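Decapping nuclease RAI1 (Candida albicans, PDB 5BUD) removes NAD caps from the 5' ends of RNAs with the help of divalent metal ions, and binds and stimulates the exoribonuclease RAT1. Local coordinates at residues T52-Q60 and R285-V294; Y169-I180 and I192-N202. All coordinates share one frame; numbering follows the deposited sequence.

Contact 1: T52-Q60 and R285-V294; sequences TIDTGIDLQ and RDNNLILKNV. With nucleotides of chain C.
Ile57 O accepts the backbone N-H of Leu291 at 2.9 Å, and the CA-H of Ile290 leans on this oxygen. With the bond from Leu59 N to Leu289 O it forms a single beta bridge between Asp58 and Ile290, which pins the loop after helix 50-54 to the turn that leads into strand 291-298 in the PD-(D/E)XK nuclease fold. Gly56, at positive phi (80°), turns the chain out of the helix towards the bridge. One water links Ile53 O, Ile57 N and Leu291 O, donating hydrogen bonds to the two carbonyls and accepting one from the amide. Ile53 CD1 meets Val294 CG2 at 3.6 Å, the side chains crossing at about a right angle, while Leu59 CD1 rests on Leu291 CB. Asp58 OD1 closes an Asx turn with Gln60 N, and its CG lies 3.6 Å from Ile290 CD1. Gln60 CG sits between backbone N and carbonyl carbon (chi1 60°), and the extended chain carries the amide over Leu289 CD1; OE1 bonds Arg166 of helix 158-178, whereas NE2 makes a weak bond to Asn288 O. Arg285 turns its end away from the loop to the RNA, where NH2 hydrogen-bonds OP2 of U4 of chain C at 2.7 Å, in the guanidinium plane.

Contact 2: Y169-I180 and I192-N202; sequences YVGYKFETIATI and IENRNKKVVNN. With MN (manganese (II) ion), chain G; nucleotides of chain C.
The segment 192-202 leaves its short helix and runs along helix 158-178 in the reverse direction, with CA atoms 5.4 Å apart at Ile177 and Arg195 and 6.8 Å apart at Tyr172 and Asn202. Arg195 slides its guanidinium under the end of the helix: Ile177 O sits 3.1 Å above the centre of one face, and Ile180 CG2 covers the other. NH1 bonds Thr179 O, nearly straight at 171° and in the guanidinium plane though well above the carbonyl plane, and also Tyr47 O; NE returns to Ile192 O. Lys173, bent at chi2 (70°), lays CD against Val200 CG2 and brings NZ to Asn196 O at 2.9 Å, from above the carbonyl plane; a water ties NZ to Arg195 O and Lys198 O. Helix 158-178 also carries a metal ligand of the PD-(D/E)XK nuclease active site, Glu175, whose OE1 binds manganese at 2.2 Å, and four waters also coordinate the ion. Val200 packs among Tyr169, Tyr172 and Thr176, CG1 reaching Tyr172 CB. The Tyr172 ring lies between Asn202 CB, which makes a CH-pi contact over one face 3.5 Å from the ring centroid, and the ribose of U1 of chain C on the opposite face. The Tyr172 ring and the Asn202 amide stand 68° apart, and Asn202 ND2 donates to Tyr172 OH at 3.2 Å, while OD1 accepts from Ile69 N.

How the contacts relate
Contact 2 is nested within the long loop closed by contact 1, and the two meet on helix 158-178: Leu59 O packs on Lys173 CG at 3.3 Å and on the ring of Tyr169, while Ile57 touches Ile177. Contact 1 is partly buried and relies on backbone pairing, a bridging water and aliphatic packing. The more deeply buried contact 2 has no backbone-to-backbone bond between its segments; side chains of Arg195, Lys173 and Asn202 reach across instead, aided by several waters. Both approach the RNA, but at different nucleotides: 285-294 grips the phosphate of U4 of chain C, whereas 169-180 flanks U1 beside the manganese.

Contact 1: T52-Q60 and R285-V294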
loop_
_atom_site.group_PDB
_atom_site.type_symbol
_atom_site.label_atom_id
_atom_site.label_comp_id
_atom_site.label_asym_id
_atom_site.label_seq_id
_atom_site.Cartn_x
_atom_site.Cartn_y
_atom_site.Cartn_z
ATOM N N THR A 52 -19.041 -6.957 21.331
ATOM C CA THR A 52 -17.818 -6.259 21.710
ATOM C C THR A 52 -17.886 -4.794 21.292
ATOM O O THR A 52 -17.514 -3.902 22.055
ATOM C CB THR A 52 -16.580 -6.912 21.063
ATOM O OG1 THR A 52 -16.757 -8.329 21.028
ATOM C CG2 THR A 52 -15.338 -6.587 21.847
ATOM N N ILE A 53 -18.365 -4.542 20.080
ATOM C CA ILE A 53 -18.488 -3.168 19.590
ATOM C C ILE A 53 -19.410 -2.362 20.510
ATOM O O ILE A 53 -19.179 -1.177 20.760
ATOM C CB ILE A 53 -18.981 -3.130 18.123
ATOM C CG1 ILE A 53 -17.875 -3.644 17.201
ATOM C CG2 ILE A 53 -19.338 -1.700 17.696
ATOM C CD1 ILE A 53 -18.348 -4.144 15.861
ATOM N N ASP A 54 -20.440 -3.021 21.031
ATOM C CA ASP A 54 -21.401 -2.367 21.909
ATOM C C ASP A 54 -20.808 -1.880 23.209
ATOM O O ASP A 54 -21.321 -0.930 23.775
ATOM C CB ASP A 54 -22.606 -3.279 22.168
ATOM C CG ASP A 54 -23.578 -3.283 20.999
ATOM O OD1 ASP A 54 -23.308 -2.568 20.009
ATOM O OD2 ASP A 54 -24.607 -3.985 21.063
ATOM N N THR A 55 -19.707 -2.487 23.660
ATOM C CA THR A 55 -19.048 -2.050 24.893
ATOM C C THR A 55 -18.414 -0.654 24.808
ATOM O O THR A 55 -18.118 -0.048 25.837
ATOM C CB THR A 55 -17.958 -3.036 25.352
ATOM O OG1 THR A 55 -16.954 -3.156 24.338
ATOM C CG2 THR A 55 -18.547 -4.412 25.670
ATOM N N GLY A 56 -18.195 -0.138 23.605
ATOM C CA GLY A 56 -17.617 1.197 23.449
ATOM C C GLY A 56 -16.100 1.212 23.618
ATOM O O GLY A 56 -15.567 1.907 24.482
ATOM N N ILE A 57 -15.406 0.491 22.741
ATOM C CA ILE A 57 -13.954 0.310 22.845
ATOM C C ILE A 57 -13.212 1.641 22.716
ATOM O O ILE A 57 -13.508 2.429 21.829
ATOM C CB ILE A 57 -13.466 -0.701 21.796
ATOM C CG1 ILE A 57 -14.031 -2.087 22.120
ATOM C CG2 ILE A 57 -11.949 -0.760 21.793
ATOM C CD1 ILE A 57 -14.092 -3.029 20.933
ATOM N N ASP A 58 -12.281 1.919 23.626
ATOM C CA ASP A 58 -11.503 3.142 23.530
ATOM C C ASP A 58 -10.269 2.885 22.679
ATOM O O ASP A 58 -9.371 2.138 23.088
ATOM C CB ASP A 58 -11.076 3.700 24.896
ATOM C CG ASP A 58 -10.617 5.152 24.793
ATOM O OD1 ASP A 58 -10.066 5.513 23.744
ATOM O OD2 ASP A 58 -10.833 5.955 25.727
ATOM N N LEU A 59 -10.215 3.521 21.516
ATOM C CA LEU A 59 -9.141 3.236 20.556
ATOM C C LEU A 59 -7.857 4.003 20.885
ATOM O O LEU A 59 -6.871 3.824 20.210
ATOM C CB LEU A 59 -9.604 3.518 19.112
ATOM C CG LEU A 59 -10.671 2.567 18.593
ATOM C CD1 LEU A 59 -11.172 2.972 17.208
ATOM C CD2 LEU A 59 -10.207 1.118 18.561
ATOM N N GLN A 60 -7.879 4.895 21.875
ATOM C CA GLN A 60 -6.623 5.449 22.411
ATOM C C GLN A 60 -6.122 4.703 23.642
ATOM O O GLN A 60 -5.064 5.035 24.178
ATOM C CB GLN A 60 -6.709 6.954 22.664
ATOM C CG GLN A 60 -7.762 7.399 23.657
ATOM C CD GLN A 60 -7.811 8.902 23.780
ATOM O OE1 GLN A 60 -6.793 9.550 23.945
ATOM N NE2 GLN A 60 -9.006 9.468 23.674
ATOM N N ARG A 285 -15.257 6.000 14.472
ATOM C CA ARG A 285 -15.059 6.378 15.870
ATOM C C ARG A 285 -15.496 7.827 16.103
ATOM O O ARG A 285 -15.569 8.630 15.167
ATOM C CB ARG A 285 -13.590 6.131 16.301
ATOM C CG ARG A 285 -12.519 6.683 15.362
ATOM C CD ARG A 285 -12.243 8.129 15.683
ATOM N NE ARG A 285 -11.422 8.828 14.705
ATOM C CZ ARG A 285 -11.394 10.155 14.574
ATOM N NH1 ARG A 285 -12.152 10.903 15.342
ATOM N NH2 ARG A 285 -10.620 10.739 13.667
ATOM N N ASP A 286 -15.803 8.163 17.347
ATOM C CA ASP A 286 -16.274 9.520 17.671
ATOM C C ASP A 286 -15.116 10.452 18.059
ATOM O O ASP A 286 -13.969 10.045 18.014
ATOM C CB ASP A 286 -17.375 9.463 18.746
ATOM C CG ASP A 286 -16.864 9.082 20.119
ATOM O OD1 ASP A 286 -15.641 9.078 20.364
ATOM O OD2 ASP A 286 -17.716 8.778 20.971
ATOM N N ASN A 287 -15.424 11.699 18.443
ATOM C CA ASN A 287 -14.392 12.660 18.844
ATOM C C ASN A 287 -13.491 12.218 19.980
ATOM O O ASN A 287 -12.332 12.589 20.014
ATOM C CB ASN A 287 -15.014 13.999 19.219
ATOM C CG ASN A 287 -15.700 14.662 18.053
ATOM O OD1 ASN A 287 -15.639 14.178 16.919
ATOM N ND2 ASN A 287 -16.366 15.773 18.324
ATOM N N ASN A 288 -14.015 11.406 20.889
ATOM C CA ASN A 288 -13.231 10.875 21.991
ATOM C C ASN A 288 -12.562 9.545 21.663
ATOM O O ASN A 288 -12.062 8.838 22.565
ATOM C CB ASN A 288 -14.102 10.781 23.241
ATOM C CG ASN A 288 -14.667 12.128 23.626
ATOM O OD1 ASN A 288 -13.977 13.155 23.529
ATOM N ND2 ASN A 288 -15.925 12.152 24.019
ATOM N N LEU A 289 -12.543 9.218 20.370
ATOM C CA LEU A 289 -11.850 8.038 19.864
ATOM C C LEU A 289 -12.429 6.728 20.381
ATOM O O LEU A 289 -11.735 5.730 20.492
ATOM C CB LEU A 289 -10.335 8.141 20.146
ATOM C CG LEU A 289 -9.719 9.524 19.842
ATOM C CD1 LEU A 289 -8.230 9.607 20.126
ATOM C CD2 LEU A 289 -9.982 9.896 18.401
ATOM N N ILE A 290 -13.724 6.717 20.666
ATOM C CA ILE A 290 -14.414 5.493 21.004
ATOM C C ILE A 290 -14.970 4.912 19.694
ATOM O O ILE A 290 -15.604 5.639 18.923
ATOM C CB ILE A 290 -15.593 5.772 21.971
ATOM C CG1 ILE A 290 -15.153 6.588 23.207
ATOM C CG2 ILE A 290 -16.253 4.483 22.388
ATOM C CD1 ILE A 290 -14.105 5.896 24.060
ATOM N N LEU A 291 -14.801 3.606 19.482
ATOM C CA LEU A 291 -15.355 2.926 18.311
ATOM C C LEU A 291 -16.863 2.847 18.470
ATOM O O LEU A 291 -17.348 2.329 19.471
ATOM C CB LEU A 291 -14.781 1.523 18.170
ATOM C CG LEU A 291 -15.245 0.622 17.034
ATOM C CD1 LEU A 291 -14.892 1.177 15.658
ATOM C CD2 LEU A 291 -14.690 -0.775 17.177
ATOM N N LYS A 292 -17.588 3.346 17.475
ATOM C CA LYS A 292 -19.054 3.444 17.519
ATOM C C LYS A 292 -19.711 2.396 16.644
ATOM O O LYS A 292 -20.683 1.784 17.038
ATOM C CB LYS A 292 -19.477 4.816 17.029
ATOM C CG LYS A 292 -18.876 5.974 17.817
ATOM C CD LYS A 292 -19.224 5.910 19.301
ATOM C CE LYS A 292 -20.728 6.011 19.539
ATOM N NZ LYS A 292 -21.036 5.605 20.936
ATOM N N ASN A 293 -19.185 2.196 15.446
ATOM C CA ASN A 293 -19.681 1.141 14.575
ATOM C C ASN A 293 -18.650 0.719 13.517
ATOM O O ASN A 293 -17.684 1.443 13.233
ATOM C CB ASN A 293 -20.999 1.570 13.904
ATOM C CG ASN A 293 -20.816 2.736 12.964
ATOM O OD1 ASN A 293 -20.539 3.839 13.390
ATOM N ND2 ASN A 293 -20.979 2.496 11.675
ATOM N N VAL A 294 -18.878 -0.459 12.941
ATOM C CA VAL A 294 -18.000 -1.026 11.946
ATOM C C VAL A 294 -18.791 -1.338 10.698
ATOM O O VAL A 294 -19.900 -1.841 10.792
ATOM C CB VAL A 294 -17.346 -2.302 12.492
ATOM C CG1 VAL A 294 -16.574 -3.030 11.413
ATOM C CG2 VAL A 294 -16.482 -1.941 13.696
ATOM P P U C 4 -10.790 14.806 12.736
ATOM O OP1 U C 4 -10.819 15.873 13.771
ATOM O OP2 U C 4 -10.874 13.387 13.129
ATOM O "O5'" U C 4 -11.947 15.115 11.690
ATOM C "C5'" U C 4 -12.165 16.459 11.232
ATOM C "C4'" U C 4 -13.644 16.731 11.206
ATOM O "O4'" U C 4 -13.929 17.809 10.277
ATOM C "C3'" U C 4 -14.435 15.574 10.638
ATOM O "O3'" U C 4 -15.785 15.735 11.038
ATOM C "C2'" U C 4 -14.139 15.736 9.152
ATOM O "O2'" U C 4 -14.950 14.984 8.271
ATOM C "C1'" U C 4 -14.222 17.262 8.999
ATOM N N1 U C 4 -13.272 17.826 8.026
ATOM C C2 U C 4 -13.039 17.113 6.864
ATOM O O2 U C 4 -13.584 16.050 6.618
ATOM N N3 U C 4 -12.137 17.688 6.005
ATOM C C4 U C 4 -11.458 18.875 6.177
ATOM O O4 U C 4 -10.675 19.257 5.306
ATOM C C5 U C 4 -11.752 19.555 7.402
ATOM C C6 U C 4 -12.627 19.021 8.263
HETATM O O HOH W 1 -16.825 -0.168 20.467
HETATM O O HOH W 2 -21.425 1.356 20.019
#

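Contact 2: Y169-I180 and I192-N202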
loop_
_atom_site.group_PDB
_atom_site.type_symbol
_atom_site.label_atom_id
_atom_site.label_comp_id
_atom_site.label_asym_id
_atom_site.label_seq_id
_atom_site.Cartn_x
_atom_site.Cartn_y
_atom_site.Cartn_z
ATOM N N TYR A 169 -2.340 6.432 16.227
ATOM C CA TYR A 169 -2.286 5.233 17.038
ATOM C C TYR A 169 -3.577 4.445 16.883
ATOM O O TYR A 169 -3.581 3.222 16.837
ATOM C CB TYR A 169 -2.084 5.628 18.495
ATOM C CG TYR A 169 -2.263 4.513 19.444
ATOM C CD1 TYR A 169 -1.280 3.562 19.616
ATOM C CD2 TYR A 169 -3.419 4.414 20.202
ATOM C CE1 TYR A 169 -1.445 2.530 20.520
ATOM C CE2 TYR A 169 -3.598 3.393 21.092
ATOM C CZ TYR A 169 -2.601 2.453 21.247
ATOM O OH TYR A 169 -2.793 1.436 22.143
ATOM N N VAL A 170 -4.676 5.181 16.759
ATOM C CA VAL A 170 -5.999 4.574 16.654
ATOM C C VAL A 170 -6.026 3.521 15.565
ATOM O O VAL A 170 -6.612 2.465 15.745
ATOM C CB VAL A 170 -7.064 5.681 16.427
ATOM C CG1 VAL A 170 -8.333 5.150 15.775
ATOM C CG2 VAL A 170 -7.394 6.367 17.764
ATOM N N GLY A 171 -5.434 3.820 14.409
ATOM C CA GLY A 171 -5.439 2.878 13.261
ATOM C C GLY A 171 -4.870 1.525 13.623
ATOM O O GLY A 171 -5.381 0.468 13.238
ATOM N N TYR A 172 -3.749 1.549 14.321
ATOM C CA TYR A 172 -3.096 0.307 14.772
ATOM C C TYR A 172 -3.840 -0.352 15.915
ATOM O O TYR A 172 -3.917 -1.564 15.990
ATOM C CB TYR A 172 -1.659 0.629 15.218
ATOM C CG TYR A 172 -0.790 1.152 14.110
ATOM C CD1 TYR A 172 -0.529 0.381 12.967
ATOM C CD2 TYR A 172 -0.228 2.403 14.197
ATOM C CE1 TYR A 172 0.264 0.871 11.947
ATOM C CE2 TYR A 172 0.576 2.897 13.197
ATOM C CZ TYR A 172 0.819 2.130 12.074
ATOM O OH TYR A 172 1.638 2.667 11.117
ATOM N N LYS A 173 -4.435 0.436 16.798
ATOM C CA LYS A 173 -5.220 -0.137 17.902
ATOM C C LYS A 173 -6.429 -0.890 17.363
ATOM O O LYS A 173 -6.792 -1.974 17.844
ATOM C CB LYS A 173 -5.674 0.977 18.861
ATOM C CG LYS A 173 -6.522 0.503 20.045
ATOM C CD LYS A 173 -5.760 -0.311 21.084
ATOM C CE LYS A 173 -6.621 -0.479 22.338
ATOM N NZ LYS A 173 -5.982 -1.398 23.323
ATOM N N PHE A 174 -7.054 -0.329 16.329
ATOM C CA PHE A 174 -8.193 -0.973 15.718
ATOM C C PHE A 174 -7.805 -2.331 15.147
ATOM O O PHE A 174 -8.537 -3.313 15.339
ATOM C CB PHE A 174 -8.812 -0.057 14.631
ATOM C CG PHE A 174 -10.003 -0.648 13.958
ATOM C CD1 PHE A 174 -11.166 -0.912 14.673
ATOM C CD2 PHE A 174 -9.980 -0.931 12.602
ATOM C CE1 PHE A 174 -12.279 -1.467 14.045
ATOM C CE2 PHE A 174 -11.099 -1.476 11.955
ATOM C CZ PHE A 174 -12.241 -1.763 12.688
ATOM N N GLU A 175 -6.656 -2.393 14.468
ATOM C CA GLU A 175 -6.165 -3.642 13.952
ATOM C C GLU A 175 -5.968 -4.652 15.076
ATOM O O GLU A 175 -6.266 -5.829 14.915
ATOM C CB GLU A 175 -4.822 -3.483 13.228
ATOM C CG GLU A 175 -4.837 -2.681 11.942
ATOM C CD GLU A 175 -3.418 -2.482 11.396
ATOM O OE1 GLU A 175 -2.497 -3.112 11.940
ATOM O OE2 GLU A 175 -3.199 -1.688 10.474
ATOM N N THR A 176 -5.459 -4.170 16.198
ATOM C CA THR A 176 -5.181 -5.021 17.350
ATOM C C THR A 176 -6.467 -5.567 17.963
ATOM O O THR A 176 -6.535 -6.742 18.234
ATOM C CB THR A 176 -4.341 -4.247 18.396
ATOM O OG1 THR A 176 -3.126 -3.806 17.772
ATOM C CG2 THR A 176 -4.012 -5.117 19.583
ATOM N N ILE A 177 -7.487 -4.727 18.146
ATOM C CA ILE A 177 -8.728 -5.180 18.802
ATOM C C ILE A 177 -9.720 -5.885 17.865
ATOM O O ILE A 177 -10.612 -6.577 18.341
ATOM C CB ILE A 177 -9.372 -4.081 19.678
ATOM C CG1 ILE A 177 -9.812 -2.841 18.878
ATOM C CG2 ILE A 177 -8.369 -3.638 20.726
ATOM C CD1 ILE A 177 -11.138 -2.974 18.173
ATOM N N ALA A 178 -9.478 -5.813 16.553
ATOM C CA ALA A 178 -10.367 -6.419 15.536
ATOM C C ALA A 178 -9.874 -7.720 14.949
ATOM O O ALA A 178 -10.593 -8.350 14.162
ATOM C CB ALA A 178 -10.649 -5.417 14.418
ATOM N N THR A 179 -8.670 -8.166 15.334
ATOM C CA THR A 179 -8.118 -9.378 14.779
ATOM C C THR A 179 -7.603 -10.347 15.876
ATOM O O THR A 179 -7.343 -9.937 17.001
ATOM C CB THR A 179 -6.924 -9.078 13.855
ATOM O OG1 THR A 179 -5.823 -8.561 14.635
ATOM C CG2 THR A 179 -7.317 -8.090 12.727
ATOM N N ILE A 180 -7.466 -11.600 15.491
ATOM C CA ILE A 180 -6.937 -12.691 16.333
ATOM C C ILE A 180 -5.825 -13.436 15.568
ATOM O O ILE A 180 -5.847 -13.495 14.325
ATOM C CB ILE A 180 -8.086 -13.650 16.738
ATOM C CG1 ILE A 180 -8.992 -13.955 15.530
ATOM C CG2 ILE A 180 -8.893 -13.018 17.858
ATOM C CD1 ILE A 180 -10.006 -15.069 15.732
ATOM N N ILE A 192 -9.096 -13.937 22.803
ATOM C CA ILE A 192 -10.153 -13.065 22.293
ATOM C C ILE A 192 -10.411 -11.914 23.280
ATOM O O ILE A 192 -10.449 -10.737 22.886
ATOM C CB ILE A 192 -11.461 -13.834 22.038
ATOM C CG1 ILE A 192 -11.331 -14.711 20.794
ATOM C CG2 ILE A 192 -12.632 -12.864 21.870
ATOM C CD1 ILE A 192 -12.460 -15.711 20.629
ATOM N N GLU A 193 -10.569 -12.259 24.557
ATOM C CA GLU A 193 -10.971 -11.280 25.568
ATOM C C GLU A 193 -9.859 -10.296 25.900
ATOM O O GLU A 193 -10.134 -9.131 26.177
ATOM C CB GLU A 193 -11.433 -11.974 26.859
ATOM C CG GLU A 193 -12.785 -12.662 26.772
ATOM C CD GLU A 193 -13.224 -13.241 28.115
ATOM O OE1 GLU A 193 -12.438 -13.987 28.741
ATOM O OE2 GLU A 193 -14.362 -12.953 28.549
ATOM N N ASN A 194 -8.613 -10.760 25.870
ATOM C CA ASN A 194 -7.476 -9.956 26.321
ATOM C C ASN A 194 -6.924 -8.952 25.298
ATOM O O ASN A 194 -5.887 -8.324 25.541
ATOM C CB ASN A 194 -6.338 -10.877 26.760
ATOM C CG ASN A 194 -6.700 -11.727 27.966
ATOM O OD1 ASN A 194 -7.760 -11.558 28.581
ATOM N ND2 ASN A 194 -5.819 -12.668 28.299
ATOM N N ARG A 195 -7.596 -8.806 24.159
ATOM C CA ARG A 195 -7.056 -8.010 23.057
ATOM C C ARG A 195 -6.954 -6.555 23.382
ATOM O O ARG A 195 -6.002 -5.897 22.991
ATOM C CB ARG A 195 -7.921 -8.187 21.820
ATOM C CG ARG A 195 -7.649 -9.509 21.177
ATOM C CD ARG A 195 -8.380 -9.611 19.889
ATOM N NE ARG A 195 -9.828 -9.582 20.095
ATOM C CZ ARG A 195 -10.703 -9.619 19.105
ATOM N NH1 ARG A 195 -10.273 -9.686 17.855
ATOM N NH2 ARG A 195 -12.003 -9.616 19.362
ATOM N N ASN A 196 -7.935 -6.054 24.119
ATOM C CA ASN A 196 -7.984 -4.643 24.484
ATOM C C ASN A 196 -6.848 -4.260 25.438
ATOM O O ASN A 196 -6.574 -3.081 25.622
ATOM C CB ASN A 196 -9.342 -4.309 25.114
ATOM C CG ASN A 196 -9.691 -2.827 25.041
ATOM O OD1 ASN A 196 -9.137 -2.073 24.231
ATOM N ND2 ASN A 196 -10.638 -2.399 25.888
ATOM N N LYS A 197 -6.183 -5.243 26.046
ATOM C CA LYS A 197 -5.034 -4.955 26.932
ATOM C C LYS A 197 -3.688 -5.216 26.258
ATOM O O LYS A 197 -2.656 -4.828 26.769
ATOM C CB LYS A 197 -5.124 -5.779 28.219
ATOM C CG LYS A 197 -6.265 -5.354 29.136
ATOM C CD LYS A 197 -6.573 -6.429 30.176
ATOM C CE LYS A 197 -7.755 -6.056 31.067
ATOM N NZ LYS A 197 -7.483 -4.893 31.963
ATOM N N LYS A 198 -3.700 -5.887 25.112
ATOM C CA LYS A 198 -2.459 -6.203 24.403
ATOM C C LYS A 198 -1.728 -4.913 24.026
ATOM O O LYS A 198 -2.358 -3.922 23.660
ATOM C CB LYS A 198 -2.801 -7.031 23.164
ATOM C CG LYS A 198 -1.651 -7.778 22.539
ATOM C CD LYS A 198 -2.031 -8.310 21.163
ATOM C CE LYS A 198 -3.291 -9.152 21.183
ATOM N NZ LYS A 198 -3.423 -9.959 19.933
ATOM N N VAL A 199 -0.400 -4.923 24.168
ATOM C CA VAL A 199 0.460 -3.838 23.730
ATOM C C VAL A 199 0.393 -3.719 22.216
ATOM O O VAL A 199 0.579 -4.690 21.514
ATOM C CB VAL A 199 1.939 -4.096 24.124
ATOM C CG1 VAL A 199 2.860 -3.110 23.442
ATOM C CG2 VAL A 199 2.111 -4.021 25.638
ATOM N N VAL A 200 0.116 -2.521 21.718
ATOM C CA VAL A 200 0.016 -2.309 20.281
ATOM C C VAL A 200 1.418 -2.003 19.718
ATOM O O VAL A 200 2.171 -1.225 20.311
ATOM C CB VAL A 200 -0.920 -1.143 19.962
ATOM C CG1 VAL A 200 -0.871 -0.826 18.471
ATOM C CG2 VAL A 200 -2.336 -1.474 20.415
ATOM N N ASN A 201 1.755 -2.644 18.609
ATOM C CA ASN A 201 2.953 -2.340 17.838
ATOM C C ASN A 201 2.642 -2.197 16.342
ATOM O O ASN A 201 1.652 -2.759 15.855
ATOM C CB ASN A 201 4.029 -3.420 18.044
ATOM C CG ASN A 201 3.781 -4.682 17.249
ATOM O OD1 ASN A 201 4.110 -4.758 16.072
ATOM N ND2 ASN A 201 3.239 -5.706 17.897
ATOM N N ASN A 202 3.467 -1.431 15.622
ATOM C CA ASN A 202 3.422 -1.459 14.159
ATOM C C ASN A 202 4.667 -2.072 13.526
ATOM O O ASN A 202 4.995 -1.795 12.370
ATOM C CB ASN A 202 3.086 -0.084 13.557
ATOM C CG ASN A 202 4.169 0.969 13.805
ATOM O OD1 ASN A 202 5.032 0.846 14.696
ATOM N ND2 ASN A 202 4.111 2.019 13.025
HETATM MN MN MN G . -0.570 -3.656 11.011
ATOM O OP3 U C 1 -2.677 1.665 5.140
ATOM P P U C 1 -3.253 1.109 6.395
ATOM O OP1 U C 1 -4.701 1.445 6.553
ATOM O OP2 U C 1 -2.879 -0.336 6.592
ATOM O "O5'" U C 1 -2.454 1.931 7.514
ATOM C "C5'" U C 1 -2.354 1.394 8.842
ATOM C "C4'" U C 1 -2.342 2.488 9.886
ATOM O "O4'" U C 1 -1.027 3.096 9.939
ATOM C "C3'" U C 1 -3.286 3.669 9.694
ATOM O "O3'" U C 1 -4.608 3.336 10.109
ATOM C "C2'" U C 1 -2.637 4.693 10.617
ATOM O "O2'" U C 1 -2.832 4.407 11.984
ATOM C "C1'" U C 1 -1.152 4.447 10.337
ATOM N N1 U C 1 -0.596 5.309 9.283
ATOM C C2 U C 1 -0.239 6.588 9.655
ATOM O O2 U C 1 -0.352 6.997 10.792
ATOM N N3 U C 1 0.288 7.355 8.648
ATOM C C4 U C 1 0.474 6.991 7.331
ATOM O O4 U C 1 0.958 7.802 6.543
ATOM C C5 U C 1 0.064 5.656 7.018
ATOM C C6 U C 1 -0.453 4.882 7.980
ATOM P P U C 2 -5.908 4.136 9.557
ATOM O OP1 U C 2 -7.098 3.609 10.287
ATOM O OP2 U C 2 -5.896 4.076 8.077
ATOM O "O5'" U C 2 -5.638 5.661 9.918
ATOM C "C5'" U C 2 -5.729 6.186 11.253
ATOM C "C4'" U C 2 -5.198 7.606 11.310
ATOM O "O4'" U C 2 -3.817 7.666 10.858
ATOM C "C3'" U C 2 -5.895 8.650 10.449
ATOM O "O3'" U C 2 -7.122 9.015 11.066
ATOM C "C2'" U C 2 -4.840 9.746 10.437
ATOM O "O2'" U C 2 -4.726 10.407 11.684
ATOM C "C1'" U C 2 -3.570 8.921 10.249
ATOM N N1 U C 2 -3.183 8.706 8.844
ATOM C C2 U C 2 -2.488 9.728 8.214
ATOM O O2 U C 2 -2.207 10.778 8.769
ATOM N N3 U C 2 -2.156 9.478 6.906
ATOM C C4 U C 2 -2.431 8.337 6.178
ATOM O O4 U C 2 -2.046 8.256 5.013
ATOM C C5 U C 2 -3.139 7.325 6.901
ATOM C C6 U C 2 -3.476 7.536 8.180
HETATM O O HOH W 3 -0.547 -0.325 23.495
HETATM O O HOH W 4 -1.207 -3.217 15.129
HETATM O O HOH W 5 -4.790 -3.504 22.470
HETATM O O HOH W 6 -2.859 -1.470 24.833
HETATM O O HOH W 7 -4.817 -8.862 18.148
HETATM O O HOH W 8 -0.430 -4.594 17.672
HETATM O O HOH W 9 0.099 -2.853 13.027
HETATM O O HOH W 10 -0.475 -5.748 12.166
HETATM O O HOH W 11 1.629 -3.757 10.040
HETATM O O HOH W 12 -1.510 -4.827 9.141
#